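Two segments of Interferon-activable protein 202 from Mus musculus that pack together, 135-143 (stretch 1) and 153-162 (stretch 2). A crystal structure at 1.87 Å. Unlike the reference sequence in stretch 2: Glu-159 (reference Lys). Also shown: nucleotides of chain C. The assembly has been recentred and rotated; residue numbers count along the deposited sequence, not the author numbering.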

# COMPACT_ATOMS: atom_id res chain seq x y z
N LYS A 135 -13.85 16.44 5.27
CA LYS A 135 -14.91 16.55 6.27
C LYS A 135 -14.75 15.48 7.33
O LYS A 135 -14.73 14.30 7.01
CB LYS A 135 -16.29 16.45 5.63
CG LYS A 135 -17.40 16.22 6.65
CD LYS A 135 -18.65 17.06 6.38
CE LYS A 135 -19.58 16.38 5.38
NZ LYS A 135 -19.02 16.38 3.99
N VAL A 136 -14.65 15.90 8.58
CA VAL A 136 -14.58 14.95 9.68
C VAL A 136 -15.99 14.71 10.20
O VAL A 136 -16.69 15.65 10.58
CB VAL A 136 -13.69 15.45 10.80
CG1 VAL A 136 -13.57 14.41 11.91
CG2 VAL A 136 -12.32 15.82 10.24
N ASN A 137 -16.42 13.46 10.16
CA ASN A 137 -17.74 13.09 10.66
C ASN A 137 -17.63 12.25 11.93
O ASN A 137 -16.53 11.87 12.34
CB ASN A 137 -18.52 12.31 9.60
CG ASN A 137 -18.54 13.02 8.27
OD1 ASN A 137 -19.13 14.10 8.13
ND2 ASN A 137 -17.89 12.42 7.28
N ASP A 138 -18.78 11.97 12.55
CA ASP A 138 -18.82 11.06 13.69
C ASP A 138 -18.16 9.71 13.40
O ASP A 138 -17.33 9.23 14.17
CB ASP A 138 -20.26 10.79 14.11
CG ASP A 138 -20.82 11.87 15.00
OD1 ASP A 138 -20.14 12.89 15.20
OD2 ASP A 138 -21.96 11.70 15.50
N LYS A 139 -18.55 9.10 12.28
CA LYS A 139 -18.15 7.71 12.01
C LYS A 139 -17.20 7.57 10.82
O LYS A 139 -16.75 6.47 10.50
CB LYS A 139 -19.39 6.83 11.81
CG LYS A 139 -20.37 6.85 13.00
CD LYS A 139 -19.65 6.52 14.30
CE LYS A 139 -20.61 6.48 15.49
NZ LYS A 139 -21.46 5.26 15.48
N SER A 140 -16.86 8.69 10.19
CA SER A 140 -15.99 8.65 9.03
C SER A 140 -15.26 9.96 8.83
O SER A 140 -15.58 10.98 9.47
CB SER A 140 -16.81 8.35 7.77
OG SER A 140 -17.76 9.37 7.54
N ILE A 141 -14.27 9.93 7.94
CA ILE A 141 -13.67 11.14 7.44
C ILE A 141 -13.78 10.99 5.94
O ILE A 141 -13.42 9.94 5.39
CB ILE A 141 -12.20 11.25 7.82
CG1 ILE A 141 -12.04 11.16 9.33
CG2 ILE A 141 -11.63 12.56 7.30
CD1 ILE A 141 -10.60 11.28 9.77
N THR A 142 -14.31 12.00 5.27
CA THR A 142 -14.40 11.93 3.81
C THR A 142 -13.59 13.05 3.17
O THR A 142 -13.36 14.08 3.79
CB THR A 142 -15.83 11.98 3.32
OG1 THR A 142 -16.44 13.19 3.77
CG2 THR A 142 -16.61 10.78 3.85
N PHE A 143 -13.17 12.83 1.93
CA PHE A 143 -12.33 13.79 1.23
C PHE A 143 -12.87 13.88 -0.18
O PHE A 143 -13.41 12.91 -0.70
CB PHE A 143 -10.89 13.30 1.12
CG PHE A 143 -10.18 13.12 2.43
CD1 PHE A 143 -10.29 11.93 3.13
CD2 PHE A 143 -9.37 14.12 2.94
CE1 PHE A 143 -9.62 11.74 4.32
CE2 PHE A 143 -8.69 13.94 4.15
CZ PHE A 143 -8.82 12.75 4.83
P DG C 7 -20.10 12.72 3.42
OP1 DG C 7 -18.93 13.44 3.97
OP2 DG C 7 -19.90 11.67 2.38
O5' DG C 7 -20.89 12.10 4.65
C5' DG C 7 -21.39 12.99 5.68
C4' DG C 7 -22.11 12.18 6.75
O4' DG C 7 -23.41 11.79 6.24
C3' DG C 7 -21.42 10.89 7.20
O3' DG C 7 -21.58 10.79 8.61
C2' DG C 7 -22.17 9.79 6.44
C1' DG C 7 -23.56 10.38 6.32
N9 DG C 7 -24.31 10.05 5.11
C8 DG C 7 -23.88 10.15 3.81
N7 DG C 7 -24.80 9.82 2.95
C5 DG C 7 -25.90 9.49 3.72
C6 DG C 7 -27.19 9.06 3.33
O6 DG C 7 -27.63 8.87 2.18
N1 DG C 7 -28.00 8.84 4.45
C2 DG C 7 -27.61 9.02 5.76
N2 DG C 7 -28.50 8.77 6.72
N3 DG C 7 -26.40 9.43 6.12
C4 DG C 7 -25.61 9.64 5.06
P DT C 8 -21.04 9.51 9.41
OP1 DT C 8 -20.71 9.94 10.79
OP2 DT C 8 -20.00 8.84 8.58
O5' DT C 8 -22.31 8.56 9.49
C5' DT C 8 -23.44 8.96 10.24
C4' DT C 8 -24.45 7.83 10.27
O4' DT C 8 -25.05 7.70 8.96
C3' DT C 8 -23.88 6.46 10.64
O3' DT C 8 -24.55 6.02 11.81
C2' DT C 8 -24.16 5.56 9.43
C1' DT C 8 -25.27 6.32 8.70
N1 DT C 8 -25.31 6.23 7.22
C2 DT C 8 -26.50 5.88 6.64
O2 DT C 8 -27.49 5.61 7.29
N3 DT C 8 -26.49 5.83 5.27
C4 DT C 8 -25.43 6.12 4.44
O4 DT C 8 -25.53 6.05 3.22
C5 DT C 8 -24.20 6.50 5.11
C7 DT C 8 -22.98 6.83 4.31
C6 DT C 8 -24.20 6.54 6.46
P DT C 9 -24.11 4.67 12.55
OP1 DT C 9 -24.38 4.83 13.99
OP2 DT C 9 -22.75 4.30 12.09
O5' DT C 9 -25.12 3.59 11.96
C5' DT C 9 -26.50 3.89 11.97
C4' DT C 9 -27.26 2.91 11.10
O4' DT C 9 -27.05 3.23 9.70
C3' DT C 9 -26.86 1.45 11.27
O3' DT C 9 -27.93 0.82 11.95
C2' DT C 9 -26.62 0.92 9.85
C1' DT C 9 -27.18 2.04 8.96
N1 DT C 9 -26.46 2.27 7.67
C2 DT C 9 -27.17 2.20 6.50
O2 DT C 9 -28.36 1.95 6.46
N3 DT C 9 -26.44 2.45 5.37
C4 DT C 9 -25.10 2.75 5.29
O4 DT C 9 -24.54 2.95 4.22
C5 DT C 9 -24.40 2.81 6.55
C7 DT C 9 -22.94 3.13 6.59
C6 DT C 9 -25.11 2.58 7.67
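Stretch 2, residues 153-162: KVVWDKEQHN

Stretch 2 enters as an extended strand, residues 153-156, that runs antiparallel to strand 141-143 of stretch 1; the N-to-C directions of the two make an angle of 166°, and their axes approach to 4.7 Å. Beyond Trp-156 the chain leaves strand geometry, and a loop carries it on to His-161, which returns to the turn of stretch 1. The contact buries 581 Å², summed over both sides.

Four backbone hydrogen bonds fix the register. Ile-141 pairs with Trp-156 in both directions, N to O and O to N each at 2.9 Å, and Phe-143 pairs likewise with Val-154, from Phe-143 N to Val-154 O at 2.9 Å and from Val-154 N to Phe-143 O at 2.8 Å. Between them Thr-142 faces Val-155 as a non-hydrogen-bonded pair, their CA atoms 4.7 Å apart. Here the strands are close enough for a CA-H...O contact from Thr-142 CA to Val-154 O (3.1 Å); a second joins Lys-153 CA to Phe-143 O (3.4 Å).

The alternation of the strands places Ile-141, Phe-143, Val-154 and Trp-156 on one face of the sheet. Ile-141 CG1 lies 4.1 Å from Trp-156 CD1, and Phe-143 CB 3.9 Å from Val-154 CB. Thr-142 and Val-155 occupy the opposite face, with Thr-142 CG2 and Val-155 CG2 4.1 Å apart. On that face Thr-142 OG1 also donates to OP1 of DG7 (2.5 Å), while Lys-153 NZ makes a weak hydrogen bond to DG7 OP2 (2.8 Å).

His-161 closes the far end. Its NE2 donates to Asn-137 O (3.0 Å), an acceptor near the ring plane, while Ile-141 covers one ring face, with CD1 4.0 Å from His-161 CG. The ring also meets an apolar neighbour, Val-136 CG1 lying 3.6 Å from His-161 CD2.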

# COMPACT_ATOMS: atom_id res chain seq x y z
N LYS A 153 -14.42 10.92 -4.61
CA LYS A 153 -14.63 10.92 -3.17
C LYS A 153 -13.82 9.82 -2.48
O LYS A 153 -13.76 8.69 -2.97
CB LYS A 153 -16.11 10.73 -2.87
CG LYS A 153 -16.48 10.86 -1.41
CD LYS A 153 -17.85 10.23 -1.20
CE LYS A 153 -18.68 11.05 -0.27
NZ LYS A 153 -20.04 10.44 -0.18
N VAL A 154 -13.20 10.16 -1.36
CA VAL A 154 -12.51 9.18 -0.53
C VAL A 154 -13.29 9.03 0.77
O VAL A 154 -13.60 10.02 1.44
CB VAL A 154 -11.07 9.61 -0.22
CG1 VAL A 154 -10.38 8.59 0.70
CG2 VAL A 154 -10.27 9.77 -1.54
N VAL A 155 -13.62 7.78 1.11
CA VAL A 155 -14.32 7.45 2.34
C VAL A 155 -13.44 6.64 3.28
O VAL A 155 -13.07 5.50 2.98
CB VAL A 155 -15.64 6.68 2.05
CG1 VAL A 155 -16.32 6.25 3.36
CG2 VAL A 155 -16.61 7.57 1.22
N TRP A 156 -13.09 7.25 4.41
CA TRP A 156 -12.34 6.60 5.48
C TRP A 156 -13.32 6.22 6.59
O TRP A 156 -13.90 7.09 7.26
CB TRP A 156 -11.23 7.53 5.98
CG TRP A 156 -10.49 7.06 7.21
CD1 TRP A 156 -10.74 7.41 8.51
CD2 TRP A 156 -9.35 6.17 7.25
NE1 TRP A 156 -9.84 6.80 9.35
CE2 TRP A 156 -8.99 6.03 8.60
CE3 TRP A 156 -8.62 5.49 6.27
CZ2 TRP A 156 -7.91 5.24 9.00
CZ3 TRP A 156 -7.55 4.68 6.67
CH2 TRP A 156 -7.21 4.57 8.02
N ASP A 157 -13.51 4.91 6.74
CA ASP A 157 -14.61 4.31 7.50
C ASP A 157 -14.14 3.76 8.83
O ASP A 157 -14.95 3.34 9.65
CB ASP A 157 -15.18 3.15 6.69
CG ASP A 157 -16.68 3.23 6.52
OD1 ASP A 157 -17.22 4.35 6.63
OD2 ASP A 157 -17.31 2.19 6.25
N LYS A 158 -12.82 3.71 9.03
CA LYS A 158 -12.27 3.19 10.27
C LYS A 158 -12.65 4.13 11.41
O LYS A 158 -12.53 5.35 11.29
CB LYS A 158 -10.75 3.03 10.17
CG LYS A 158 -10.30 1.93 9.18
CD LYS A 158 -8.77 1.78 9.19
CE LYS A 158 -8.32 0.52 8.45
NZ LYS A 158 -6.82 0.28 8.52
N GLU A 159 -13.13 3.55 12.51
CA GLU A 159 -13.44 4.34 13.70
C GLU A 159 -12.11 4.73 14.33
O GLU A 159 -11.61 4.05 15.23
CB GLU A 159 -14.30 3.55 14.68
N GLN A 160 -11.55 5.82 13.83
CA GLN A 160 -10.28 6.35 14.29
C GLN A 160 -9.94 7.57 13.44
O GLN A 160 -9.98 7.52 12.21
CB GLN A 160 -9.18 5.29 14.22
CG GLN A 160 -8.21 5.44 13.06
CD GLN A 160 -7.06 4.44 13.16
OE1 GLN A 160 -7.20 3.27 12.79
NE2 GLN A 160 -5.92 4.90 13.67
N HIS A 161 -9.63 8.68 14.11
CA HIS A 161 -9.39 9.94 13.43
C HIS A 161 -7.97 10.44 13.64
O HIS A 161 -7.64 11.58 13.28
CB HIS A 161 -10.39 11.01 13.90
CG HIS A 161 -11.82 10.69 13.58
ND1 HIS A 161 -12.20 9.48 13.02
CD2 HIS A 161 -12.95 11.41 13.74
CE1 HIS A 161 -13.51 9.48 12.85
NE2 HIS A 161 -13.99 10.64 13.27
N ASN A 162 -7.12 9.60 14.22
CA ASN A 162 -5.74 10.01 14.47
C ASN A 162 -4.88 9.93 13.21
O ASN A 162 -3.91 9.17 13.14
CB ASN A 162 -5.12 9.24 15.64
CG ASN A 162 -5.21 7.73 15.48
OD1 ASN A 162 -6.08 7.22 14.77
ND2 ASN A 162 -4.33 7.01 16.16